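Local coordinates for MDM10 isoform 1 (Saccharomyces cerevisiae, PDB 7BTX), which helps tether the endoplasmic reticulum to mitochondria as part of the ERMES complex and acts in late assembly of the TOM translocase of the outer membrane, at residues T16-Q21 against Q164-L169; A29-L34 against S279-A284; F186-D189 against L194-W197; A294-N299 against S305-G310; L429-K434 against I440-E445. All coordinates share one frame; numbering follows the deposited sequence.

In the fold
All five contacts belong to one membrane beta-barrel. Contacts 3, 4 and 5 pair successive strands of its wall, while contacts 1 and 2 set the N-terminal segment against the inside of that wall. Contact 1 joins contact 3 edge to edge, strand 165-174 lying beside strand 179-189 with a probable hydrogen bond from Q166 N to Q187 O of 3.0 Å. Contacts 2 and 4 meet likewise, through A294 N and Y282 O at 2.9 Å. Contact 5 stands on the opposite side of the chain's centre from contacts 1 and 3, with centres about 33 and 36 Å away; its nearest atoms come within about 8 Å of contact 2.

Contact 1: residues T16-Q21 against Q164-L169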
# COMPACT_ATOMS: atom_id res chain seq x y z
N THR D 16 -1.24 -44.27 -6.18
CA THR D 16 -1.05 -45.15 -7.32
C THR D 16 0.20 -46.00 -7.21
O THR D 16 0.51 -46.75 -8.14
CB THR D 16 -1.02 -44.33 -8.61
OG1 THR D 16 0.15 -43.51 -8.63
CG2 THR D 16 -2.23 -43.45 -8.69
N HIS D 17 0.92 -45.89 -6.09
CA HIS D 17 2.14 -46.64 -5.78
C HIS D 17 3.23 -46.41 -6.84
O HIS D 17 3.66 -47.32 -7.54
CB HIS D 17 1.85 -48.13 -5.60
CG HIS D 17 0.78 -48.42 -4.59
ND1 HIS D 17 0.84 -47.95 -3.30
CD2 HIS D 17 -0.37 -49.11 -4.69
CE1 HIS D 17 -0.24 -48.35 -2.64
NE2 HIS D 17 -0.99 -49.05 -3.47
N TRP D 18 3.66 -45.15 -6.94
CA TRP D 18 4.73 -44.81 -7.86
C TRP D 18 6.11 -44.98 -7.24
O TRP D 18 7.09 -45.16 -7.98
CB TRP D 18 4.56 -43.37 -8.36
CG TRP D 18 5.61 -42.90 -9.32
CD1 TRP D 18 6.49 -41.89 -9.13
CD2 TRP D 18 5.90 -43.45 -10.61
NE1 TRP D 18 7.31 -41.76 -10.22
CE2 TRP D 18 6.97 -42.70 -11.14
CE3 TRP D 18 5.36 -44.49 -11.37
CZ2 TRP D 18 7.50 -42.96 -12.39
CZ3 TRP D 18 5.89 -44.74 -12.60
CH2 TRP D 18 6.94 -43.98 -13.11
N SER D 19 6.19 -44.98 -5.90
CA SER D 19 7.41 -45.19 -5.13
C SER D 19 8.49 -44.17 -5.46
O SER D 19 9.51 -44.51 -6.06
CB SER D 19 7.95 -46.62 -5.30
OG SER D 19 8.63 -46.75 -6.54
N THR D 20 8.26 -42.90 -5.09
CA THR D 20 9.19 -41.81 -5.34
C THR D 20 10.36 -41.77 -4.36
O THR D 20 11.09 -40.77 -4.31
CB THR D 20 8.46 -40.48 -5.30
OG1 THR D 20 9.40 -39.41 -5.44
CG2 THR D 20 7.72 -40.32 -3.98
N GLN D 21 10.57 -42.82 -3.55
CA GLN D 21 11.79 -42.90 -2.75
C GLN D 21 13.01 -43.12 -3.64
O GLN D 21 14.13 -42.74 -3.29
CB GLN D 21 11.67 -43.99 -1.68
CG GLN D 21 11.56 -45.42 -2.20
CD GLN D 21 10.11 -45.87 -2.36
OE1 GLN D 21 9.20 -45.05 -2.35
NE2 GLN D 21 9.91 -47.17 -2.51
N GLN D 164 5.09 -48.88 -15.37
CA GLN D 164 6.46 -48.48 -15.11
C GLN D 164 6.81 -47.26 -15.94
O GLN D 164 7.93 -47.14 -16.43
CB GLN D 164 7.41 -49.63 -15.43
CG GLN D 164 7.46 -50.72 -14.37
CD GLN D 164 8.30 -51.90 -14.79
OE1 GLN D 164 8.93 -51.88 -15.84
NE2 GLN D 164 8.31 -52.93 -13.96
N THR D 165 5.85 -46.35 -16.11
CA THR D 165 6.00 -45.17 -16.96
C THR D 165 4.98 -44.13 -16.51
O THR D 165 3.83 -44.47 -16.22
CB THR D 165 5.81 -45.54 -18.44
OG1 THR D 165 6.87 -46.39 -18.88
CG2 THR D 165 5.74 -44.34 -19.34
N GLN D 166 5.41 -42.87 -16.45
CA GLN D 166 4.51 -41.79 -16.08
C GLN D 166 4.88 -40.55 -16.87
O GLN D 166 6.04 -40.36 -17.24
CB GLN D 166 4.59 -41.50 -14.58
CG GLN D 166 3.31 -40.99 -13.99
CD GLN D 166 3.47 -40.64 -12.55
OE1 GLN D 166 4.19 -39.71 -12.21
NE2 GLN D 166 2.79 -41.37 -11.68
N PHE D 167 3.88 -39.72 -17.15
CA PHE D 167 4.08 -38.45 -17.82
C PHE D 167 3.56 -37.34 -16.93
O PHE D 167 2.60 -37.55 -16.19
CB PHE D 167 3.38 -38.42 -19.18
CG PHE D 167 3.52 -37.12 -19.91
CD1 PHE D 167 4.74 -36.74 -20.45
CD2 PHE D 167 2.44 -36.26 -20.04
CE1 PHE D 167 4.88 -35.54 -21.11
CE2 PHE D 167 2.57 -35.05 -20.70
CZ PHE D 167 3.79 -34.70 -21.24
N MET D 168 4.19 -36.18 -16.99
CA MET D 168 3.81 -35.07 -16.13
C MET D 168 4.00 -33.76 -16.85
O MET D 168 5.00 -33.56 -17.53
CB MET D 168 4.64 -35.05 -14.85
CG MET D 168 4.08 -35.87 -13.72
SD MET D 168 4.93 -35.44 -12.20
CE MET D 168 4.91 -33.66 -12.33
N LEU D 169 3.03 -32.86 -16.70
CA LEU D 169 3.14 -31.49 -17.15
C LEU D 169 3.04 -30.57 -15.95
O LEU D 169 2.39 -30.89 -14.96
CB LEU D 169 2.04 -31.15 -18.16
CG LEU D 169 2.37 -31.33 -19.63
CD1 LEU D 169 1.10 -31.59 -20.40
CD2 LEU D 169 3.04 -30.09 -20.16
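The carbonyl of W18, the residue whose ring meets Q166, is bound by the next hydroxyl along the chain: S19 OG lies 2.6 Å from W18 O, well to the side of the carbonyl and tilted from its plane. The indole does the touching. Its CG is anti to the backbone N (chi1 -180°), which carries the ring out toward strand 165-174. Q166 lies over one face: its CB sits 3.7 Å from W18 CH2, a CH-pi contact above the six-membered ring, and its amide continues along the same face until NE2 is 3.9 Å from W18 CD2. Amide and ring planes are only 21° apart, so the two groups stack, with NE2 offset toward the rim of the indole. The backbone comes in at the edge, T165 N standing in the ring plane 3.9 Å from W18 CZ3. No hydrogen bond crosses between the segments; the far end of Q166 instead makes a weak one from Y13 OH to OE1. Y13 also meets the W18 ring, and Q187 and D189 touch the indole from the next strand. A tryptophan just past helix 5-16 thus packs on inward-pointing side chains, the helix lying inside the pore as in the mitochondrial porin VDAC and Tom40.

Contact 2: residues A29-L34 against S279-A284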
# COMPACT_ATOMS: atom_id res chain seq x y z
N ALA D 29 16.52 -35.84 1.03
CA ALA D 29 15.22 -35.34 1.44
C ALA D 29 15.21 -35.15 2.94
O ALA D 29 14.60 -34.22 3.46
CB ALA D 29 14.11 -36.29 1.01
N THR D 30 15.91 -36.04 3.64
CA THR D 30 16.03 -35.92 5.09
C THR D 30 16.99 -34.79 5.46
O THR D 30 16.87 -34.21 6.54
CB THR D 30 16.47 -37.26 5.67
OG1 THR D 30 15.71 -38.30 5.06
CG2 THR D 30 16.18 -37.32 7.14
N SER D 31 17.92 -34.46 4.57
CA SER D 31 18.80 -33.31 4.75
C SER D 31 18.17 -32.00 4.32
O SER D 31 18.82 -30.96 4.43
CB SER D 31 20.09 -33.51 3.97
OG SER D 31 20.73 -32.27 3.72
N ARG D 32 16.95 -32.01 3.80
CA ARG D 32 16.22 -30.78 3.52
C ARG D 32 15.05 -30.56 4.46
O ARG D 32 14.63 -29.42 4.65
CB ARG D 32 15.71 -30.78 2.07
CG ARG D 32 16.81 -30.89 1.04
CD ARG D 32 16.29 -30.55 -0.35
NE ARG D 32 15.00 -31.17 -0.63
CZ ARG D 32 14.82 -32.21 -1.44
NH1 ARG D 32 15.86 -32.75 -2.05
NH2 ARG D 32 13.61 -32.71 -1.63
N THR D 33 14.53 -31.63 5.04
CA THR D 33 13.48 -31.55 6.04
C THR D 33 14.06 -31.16 7.40
O THR D 33 13.44 -30.40 8.15
CB THR D 33 12.75 -32.90 6.12
OG1 THR D 33 12.13 -33.16 4.86
CG2 THR D 33 11.69 -32.92 7.20
N LEU D 34 15.27 -31.62 7.69
CA LEU D 34 15.88 -31.37 8.99
C LEU D 34 16.71 -30.11 9.04
O LEU D 34 16.98 -29.61 10.14
CB LEU D 34 16.72 -32.58 9.41
CG LEU D 34 15.85 -33.77 9.78
CD1 LEU D 34 16.62 -35.03 10.05
CD2 LEU D 34 15.12 -33.39 11.00
N SER D 279 29.35 -32.17 -1.03
CA SER D 279 28.56 -32.19 0.19
C SER D 279 28.65 -33.56 0.83
O SER D 279 29.09 -34.53 0.22
CB SER D 279 27.09 -31.85 -0.09
OG SER D 279 26.29 -32.23 1.01
N SER D 280 28.21 -33.64 2.08
CA SER D 280 28.21 -34.88 2.83
C SER D 280 27.21 -34.76 3.96
O SER D 280 27.16 -33.73 4.63
CB SER D 280 29.60 -35.20 3.37
OG SER D 280 29.58 -36.39 4.14
N THR D 281 26.41 -35.80 4.19
CA THR D 281 25.30 -35.71 5.12
C THR D 281 25.20 -36.99 5.92
O THR D 281 25.10 -38.08 5.35
CB THR D 281 23.99 -35.46 4.38
OG1 THR D 281 23.97 -34.13 3.86
CG2 THR D 281 22.80 -35.65 5.30
N TYR D 282 25.25 -36.87 7.24
CA TYR D 282 24.89 -37.95 8.14
C TYR D 282 23.48 -37.68 8.66
O TYR D 282 23.11 -36.53 8.88
CB TYR D 282 25.88 -38.04 9.29
CG TYR D 282 25.55 -39.06 10.34
CD1 TYR D 282 24.96 -38.69 11.54
CD2 TYR D 282 25.85 -40.40 10.15
CE1 TYR D 282 24.66 -39.62 12.51
CE2 TYR D 282 25.56 -41.34 11.11
CZ TYR D 282 24.96 -40.94 12.28
OH TYR D 282 24.67 -41.88 13.24
N SER D 283 22.70 -38.73 8.85
CA SER D 283 21.30 -38.57 9.24
C SER D 283 20.84 -39.78 10.04
O SER D 283 20.47 -40.80 9.46
CB SER D 283 20.41 -38.38 8.02
OG SER D 283 19.06 -38.34 8.41
N ALA D 284 20.84 -39.66 11.36
CA ALA D 284 20.45 -40.76 12.21
C ALA D 284 18.99 -40.60 12.64
O ALA D 284 18.28 -39.71 12.18
CB ALA D 284 21.38 -40.84 13.42
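Van der Waals contact carries this junction, T30 and S31 of the short helix facing S283 and T281 of the strand. Two methyl groups do most of the touching. T30 CG2 comes 3.3 Å from S283 OG, and from the other side T281 CG2 reaches S31 CB at 3.7 Å. Both methyls are anti to their own backbone N (the T30 hydroxyl has chi1 -45°, beside N), which sends them across to the other segment. L34 adds a more distant brush, its CD1 4.4 Å from S283 OG. The strand residues T281 and S283 point into the barrel, where helix 30-33, part of the N-terminal segment that lies inside the barrel, rests against the wall strand 280-284. Polar groups are close without being bonded across the contact: S31 OG and T281 OG1 stay 3.7 Å apart. Hydrogen bonds are instead spent inside the helix. A29 O accepts both T33 N and T33 OG1, each at 3.0 Å, from opposite faces of the carbonyl plane, so the T33 side chain doubles the backbone bond of this turn. Beyond the two segments, R32 NH2 bonds to E25 O within the N-terminal segment, and K417 NZ of strand 413-420 bonds to T33 O.

Contact 3: residues F186-D189 against L194-W197; sequences FQRD and LQEW
W197 meets the F186 ring at its edge, CE3 lying in the phenyl plane 3.7 Å from F186 CD2. The R188 guanidinium has Q195 OE1 and W197 CH2 over one face; its plane is 37° from the indole, and NH2 stays 3.4 Å from Q195 OE1 at an angle too poor for a hydrogen bond. These four residues share one face of a beta hairpin, strands 179-189 and 194-199, in the barrel wall; Q187, D189, L194 and E196 occupy the other, where Y13 and W18 lie. There Q187 and E196 run side by side, pointing the same way. Their oxygens, Q187 OE1 and E196 OE2, are 3.2 Å apart and both acceptors, so nothing bonds them; Q187 NE2 is bound to Y13 OH, and E196 OE1 forms a salt bridge with R209 NH2. With an alanine in place of E196, R209 would probably lose its charge mate and Q187 the chain that flanks it. E196 CG is anti to its own N (chi1 -175°), which lays the stem beside Q187 CB, 3.8 Å away. Farther on, D189 OD1 approaches L194 CD1. At the F186 end the backbones are joined both ways: F186 N reaches W197 O at 3.0 Å, and W197 N meets F186 O at 2.6 Å, almost straight.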
# COMPACT_ATOMS: atom_id res chain seq x y z
N PHE D 186 8.90 -36.93 -18.28
CA PHE D 186 8.73 -38.34 -18.57
C PHE D 186 9.62 -39.13 -17.63
O PHE D 186 10.76 -38.75 -17.39
CB PHE D 186 9.09 -38.63 -20.03
CG PHE D 186 8.77 -40.01 -20.46
CD1 PHE D 186 7.48 -40.36 -20.79
CD2 PHE D 186 9.76 -40.98 -20.53
CE1 PHE D 186 7.19 -41.64 -21.19
CE2 PHE D 186 9.47 -42.26 -20.92
CZ PHE D 186 8.19 -42.59 -21.25
N GLN D 187 9.10 -40.22 -17.09
CA GLN D 187 9.85 -40.97 -16.09
C GLN D 187 9.51 -42.45 -16.14
O GLN D 187 8.35 -42.82 -15.97
CB GLN D 187 9.60 -40.39 -14.69
CG GLN D 187 8.18 -39.98 -14.43
CD GLN D 187 8.04 -39.14 -13.18
OE1 GLN D 187 9.00 -38.96 -12.44
NE2 GLN D 187 6.85 -38.60 -12.96
N ARG D 188 10.52 -43.28 -16.37
CA ARG D 188 10.34 -44.73 -16.47
C ARG D 188 10.88 -45.38 -15.20
O ARG D 188 12.08 -45.48 -14.98
CB ARG D 188 11.02 -45.28 -17.71
CG ARG D 188 10.95 -46.80 -17.81
CD ARG D 188 11.13 -47.29 -19.23
NE ARG D 188 12.54 -47.53 -19.56
CZ ARG D 188 13.18 -46.93 -20.56
NH1 ARG D 188 12.54 -46.07 -21.33
NH2 ARG D 188 14.46 -47.21 -20.78
N ASP D 189 9.96 -45.83 -14.35
CA ASP D 189 10.35 -46.52 -13.14
C ASP D 189 10.74 -47.96 -13.44
O ASP D 189 10.35 -48.52 -14.47
CB ASP D 189 9.20 -46.51 -12.13
CG ASP D 189 9.66 -46.81 -10.72
OD1 ASP D 189 10.87 -46.73 -10.47
OD2 ASP D 189 8.80 -47.12 -9.86
N LEU D 194 15.05 -45.44 -11.59
CA LEU D 194 13.95 -44.50 -11.78
C LEU D 194 14.45 -43.40 -12.72
O LEU D 194 14.60 -42.25 -12.32
CB LEU D 194 13.40 -43.97 -10.46
CG LEU D 194 11.93 -43.47 -10.48
CD1 LEU D 194 11.28 -43.71 -9.13
CD2 LEU D 194 11.74 -42.02 -10.87
N GLN D 195 14.86 -43.78 -13.92
CA GLN D 195 15.26 -42.81 -14.94
C GLN D 195 14.14 -41.82 -15.24
O GLN D 195 12.96 -42.13 -15.10
CB GLN D 195 15.65 -43.52 -16.23
CG GLN D 195 16.63 -44.65 -16.06
CD GLN D 195 16.69 -45.53 -17.28
OE1 GLN D 195 15.82 -45.48 -18.14
NE2 GLN D 195 17.73 -46.35 -17.36
N GLU D 196 14.53 -40.61 -15.65
CA GLU D 196 13.58 -39.53 -15.82
C GLU D 196 14.11 -38.55 -16.85
O GLU D 196 15.29 -38.21 -16.81
CB GLU D 196 13.34 -38.81 -14.50
CG GLU D 196 12.28 -37.74 -14.56
CD GLU D 196 11.89 -37.24 -13.20
OE1 GLU D 196 12.55 -37.62 -12.21
OE2 GLU D 196 10.92 -36.46 -13.11
N TRP D 197 13.25 -38.10 -17.76
CA TRP D 197 13.63 -37.20 -18.85
C TRP D 197 12.84 -35.91 -18.70
O TRP D 197 11.65 -35.85 -18.99
CB TRP D 197 13.39 -37.84 -20.19
CG TRP D 197 14.35 -38.91 -20.51
CD1 TRP D 197 15.50 -38.79 -21.22
CD2 TRP D 197 14.24 -40.28 -20.14
NE1 TRP D 197 16.12 -40.01 -21.30
CE2 TRP D 197 15.36 -40.94 -20.65
CE3 TRP D 197 13.30 -41.02 -19.41
CZ2 TRP D 197 15.57 -42.30 -20.46
CZ3 TRP D 197 13.51 -42.36 -19.23
CH2 TRP D 197 14.63 -42.99 -19.75

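Contact 4: residues A294-N299 against S305-G310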
# COMPACT_ATOMS: atom_id res chain seq x y z
N ALA D 294 23.50 -34.25 10.56
CA ALA D 294 24.72 -33.45 10.64
C ALA D 294 25.39 -33.38 9.26
O ALA D 294 26.21 -34.21 8.89
CB ALA D 294 25.67 -34.02 11.68
N LYS D 295 25.03 -32.36 8.50
CA LYS D 295 25.62 -32.18 7.18
C LYS D 295 26.95 -31.47 7.29
O LYS D 295 27.03 -30.37 7.84
CB LYS D 295 24.68 -31.39 6.28
CG LYS D 295 25.33 -30.94 4.99
CD LYS D 295 24.31 -30.50 3.97
CE LYS D 295 23.90 -29.07 4.21
NZ LYS D 295 22.96 -28.59 3.16
N TYR D 296 28.00 -32.08 6.75
CA TYR D 296 29.30 -31.43 6.60
C TYR D 296 29.48 -31.08 5.13
O TYR D 296 29.63 -31.96 4.29
CB TYR D 296 30.44 -32.32 7.08
CG TYR D 296 31.79 -31.75 6.72
CD1 TYR D 296 32.24 -30.57 7.30
CD2 TYR D 296 32.61 -32.37 5.79
CE1 TYR D 296 33.47 -30.04 6.98
CE2 TYR D 296 33.85 -31.85 5.46
CZ TYR D 296 34.26 -30.68 6.06
OH TYR D 296 35.49 -30.15 5.74
N ASP D 297 29.47 -29.79 4.83
CA ASP D 297 29.62 -29.33 3.46
C ASP D 297 31.09 -29.02 3.20
O ASP D 297 31.91 -28.95 4.11
CB ASP D 297 28.73 -28.12 3.23
CG ASP D 297 28.37 -27.93 1.79
OD1 ASP D 297 27.24 -28.31 1.41
OD2 ASP D 297 29.21 -27.40 1.03
N PHE D 298 31.43 -28.82 1.92
CA PHE D 298 32.81 -28.53 1.54
C PHE D 298 32.82 -27.80 0.20
O PHE D 298 31.77 -27.45 -0.33
CB PHE D 298 33.64 -29.82 1.47
CG PHE D 298 35.11 -29.60 1.65
CD1 PHE D 298 35.60 -28.91 2.75
CD2 PHE D 298 36.00 -30.04 0.69
CE1 PHE D 298 36.96 -28.69 2.90
CE2 PHE D 298 37.37 -29.82 0.83
CZ PHE D 298 37.84 -29.15 1.95
N ASN D 299 34.01 -27.56 -0.35
CA ASN D 299 34.18 -26.97 -1.67
C ASN D 299 35.56 -27.34 -2.20
O ASN D 299 36.49 -27.55 -1.42
CB ASN D 299 34.02 -25.45 -1.61
CG ASN D 299 33.54 -24.87 -2.92
OD1 ASN D 299 34.06 -25.20 -3.98
ND2 ASN D 299 32.54 -24.01 -2.85
N SER D 305 34.69 -24.66 4.44
CA SER D 305 33.87 -25.68 5.07
C SER D 305 32.56 -25.11 5.58
O SER D 305 32.34 -23.89 5.55
CB SER D 305 34.63 -26.35 6.21
OG SER D 305 35.59 -27.27 5.71
N ASN D 306 31.68 -25.99 6.05
CA ASN D 306 30.44 -25.63 6.73
C ASN D 306 29.98 -26.85 7.52
O ASN D 306 30.31 -27.98 7.16
CB ASN D 306 29.37 -25.20 5.72
CG ASN D 306 28.26 -24.39 6.37
OD1 ASN D 306 28.04 -24.46 7.57
ND2 ASN D 306 27.55 -23.61 5.56
N LEU D 307 29.23 -26.65 8.60
CA LEU D 307 28.79 -27.81 9.36
C LEU D 307 27.41 -27.49 9.94
O LEU D 307 27.26 -26.92 11.02
CB LEU D 307 29.79 -28.18 10.46
CG LEU D 307 29.45 -29.42 11.28
CD1 LEU D 307 29.64 -30.68 10.46
CD2 LEU D 307 30.31 -29.49 12.52
N SER D 308 26.38 -27.90 9.22
CA SER D 308 25.02 -27.67 9.67
C SER D 308 24.63 -28.75 10.67
O SER D 308 25.33 -29.74 10.87
CB SER D 308 24.07 -27.63 8.49
OG SER D 308 24.39 -26.56 7.62
N PHE D 309 23.49 -28.55 11.32
CA PHE D 309 22.94 -29.51 12.27
C PHE D 309 21.43 -29.44 12.18
O PHE D 309 20.88 -28.50 11.60
CB PHE D 309 23.46 -29.23 13.68
CG PHE D 309 24.78 -29.86 13.99
CD1 PHE D 309 24.86 -31.21 14.28
CD2 PHE D 309 25.93 -29.10 13.99
CE1 PHE D 309 26.08 -31.79 14.56
CE2 PHE D 309 27.15 -29.68 14.27
CZ PHE D 309 27.23 -31.03 14.55
N GLY D 310 20.75 -30.42 12.75
CA GLY D 310 19.30 -30.44 12.75
C GLY D 310 18.79 -31.57 13.62
O GLY D 310 19.23 -32.70 13.47
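Y296 and S305 mark the closer side of this beta hairpin, in which strand 292-297 turns back through a loop into the short strand 306-307 of the barrel wall. The phenol oxygen Y296 OH and S305 OG share a hydrogen bond of 2.9 Å, either able to donate. S305 OG also lies in the plane of the F298 ring at its edge, 3.4 Å from CD1, so one hydroxyl meets two aromatic side chains. L307 crosses Y296 at about a right angle: its CD1 touches Y296 CB at 3.8 Å and borders the ring edge near its plane. Y296 CG anti to N (chi1 171°) brings the ring along toward S305. On the same face, at the far end, A294 CB meets F309 CE1 at 3.7 Å.

The opposite face, with K295, D297, N306 and S308, is looser. The side chains of D297 and N306 approach each other no closer than CB to CB, 3.9 Å, and K295 CE stays 4.3 Å from S308 OG. Their polar ends look elsewhere: N306 OD1 accepts a weak bond from R423 N, and D297 OD2 a weak one from F298 N. Beneath them the strands are held by D297 N bonded to N306 O, and by S308 N bonded to K295 O at 2.9 Å.

Contact 5: residues L429-K434 against I440-E445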
# COMPACT_ATOMS: atom_id res chain seq x y z
N LEU D 429 14.81 -22.04 15.22
CA LEU D 429 13.91 -22.86 16.02
C LEU D 429 12.52 -22.78 15.41
O LEU D 429 12.15 -21.76 14.84
CB LEU D 429 13.87 -22.41 17.48
CG LEU D 429 15.16 -22.43 18.29
CD1 LEU D 429 15.77 -21.05 18.36
CD2 LEU D 429 14.87 -22.96 19.67
N LEU D 430 11.76 -23.86 15.53
CA LEU D 430 10.43 -23.89 14.95
C LEU D 430 9.58 -24.88 15.72
O LEU D 430 9.97 -26.03 15.89
CB LEU D 430 10.47 -24.28 13.48
CG LEU D 430 9.15 -24.25 12.71
CD1 LEU D 430 8.75 -22.83 12.38
CD2 LEU D 430 9.24 -25.07 11.46
N TRP D 431 8.42 -24.43 16.18
CA TRP D 431 7.42 -25.31 16.76
C TRP D 431 6.23 -25.37 15.82
O TRP D 431 5.88 -24.38 15.18
CB TRP D 431 6.98 -24.81 18.14
CG TRP D 431 5.91 -25.64 18.74
CD1 TRP D 431 6.04 -26.88 19.26
CD2 TRP D 431 4.53 -25.28 18.87
NE1 TRP D 431 4.82 -27.33 19.71
CE2 TRP D 431 3.88 -26.37 19.48
CE3 TRP D 431 3.78 -24.16 18.53
CZ2 TRP D 431 2.52 -26.35 19.76
CZ3 TRP D 431 2.44 -24.15 18.80
CH2 TRP D 431 1.82 -25.24 19.41
N GLU D 432 5.62 -26.55 15.70
CA GLU D 432 4.42 -26.74 14.91
C GLU D 432 3.44 -27.59 15.69
O GLU D 432 3.79 -28.69 16.13
CB GLU D 432 4.71 -27.39 13.57
CG GLU D 432 5.33 -26.47 12.55
CD GLU D 432 4.85 -26.76 11.15
OE1 GLU D 432 4.00 -27.66 10.99
OE2 GLU D 432 5.31 -26.08 10.21
N GLY D 433 2.22 -27.10 15.86
CA GLY D 433 1.23 -27.84 16.61
C GLY D 433 -0.03 -28.10 15.81
O GLY D 433 -0.74 -27.17 15.44
N LYS D 434 -0.32 -29.37 15.55
CA LYS D 434 -1.52 -29.74 14.82
C LYS D 434 -2.63 -30.13 15.78
O LYS D 434 -2.41 -30.42 16.95
CB LYS D 434 -1.23 -30.89 13.85
CG LYS D 434 -1.97 -30.80 12.54
CD LYS D 434 -1.76 -32.04 11.70
CE LYS D 434 -2.47 -33.24 12.30
NZ LYS D 434 -2.32 -34.45 11.45
N ILE D 440 -0.89 -24.39 14.30
CA ILE D 440 -0.13 -23.23 14.75
C ILE D 440 1.34 -23.52 14.51
O ILE D 440 1.80 -24.64 14.73
CB ILE D 440 -0.41 -22.94 16.24
CG1 ILE D 440 -1.91 -22.76 16.46
CG2 ILE D 440 0.26 -21.66 16.68
CD1 ILE D 440 -2.30 -22.74 17.90
N SER D 441 2.09 -22.52 14.04
CA SER D 441 3.50 -22.70 13.68
C SER D 441 4.30 -21.48 14.12
O SER D 441 4.45 -20.51 13.37
CB SER D 441 3.63 -22.93 12.18
OG SER D 441 4.98 -22.99 11.79
N ALA D 442 4.85 -21.54 15.33
CA ALA D 442 5.70 -20.48 15.86
C ALA D 442 7.16 -20.82 15.60
O ALA D 442 7.58 -21.97 15.73
CB ALA D 442 5.47 -20.30 17.36
N GLY D 443 7.94 -19.81 15.22
CA GLY D 443 9.34 -20.05 14.93
C GLY D 443 10.21 -18.82 14.92
O GLY D 443 9.78 -17.76 14.46
N THR D 444 11.44 -18.94 15.40
CA THR D 444 12.37 -17.83 15.47
C THR D 444 13.72 -18.24 14.90
O THR D 444 14.00 -19.41 14.67
CB THR D 444 12.55 -17.32 16.90
OG1 THR D 444 13.39 -16.16 16.89
CG2 THR D 444 13.18 -18.38 17.77
N GLU D 445 14.56 -17.23 14.68
CA GLU D 445 15.93 -17.43 14.24
C GLU D 445 16.83 -16.53 15.09
O GLU D 445 16.45 -15.41 15.43
CB GLU D 445 16.09 -17.10 12.76
CG GLU D 445 17.45 -17.45 12.19
CD GLU D 445 17.58 -17.08 10.73
OE1 GLU D 445 16.70 -16.37 10.21
OE2 GLU D 445 18.57 -17.50 10.10
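W431 and I440 cross obliquely, the six-membered ring of the indole presenting its edge to the isoleucine methyl: CZ3 lies 3.9 Å from I440 CG2, near the ring plane. With CG anti to the backbone N (chi1 177°), the indole extends along its own strand and puts one face over G433 N, toward the rim. G433 has no side chain, and a CB there would run into W431 CH2. L429 and T444 lie side by side on this face, pointing the same way, with L429 CD1 3.8 Å from T444 CG2. On the other face L430 leans across the strand, its CD1 3.8 Å from G443 CA, in room that a CB on G443 would occupy. The two segments belong to the antiparallel hairpin of strands 426-434 and 439-447 in the barrel wall; L430 also touches F37 of the N-terminal segment, whereas the W431 ring meets W416 of the neighbouring strand. Two residues on from L430, on the same face, E432 CG, anti to the carbonyl carbon (chi1 -76°), lies 3.6 Å from S441 OG; the chain then bends at chi2, and OE2 takes a weak hydrogen bond from that hydroxyl at 3.5 Å. An alanine in place of E432 would probably leave S441 OG without this acceptor and open a gap beside it. The backbones are joined at both ends: L429 with T444, and G433 with I440, exchange bonds in each direction, and between them W431 N points almost straight at A442 O.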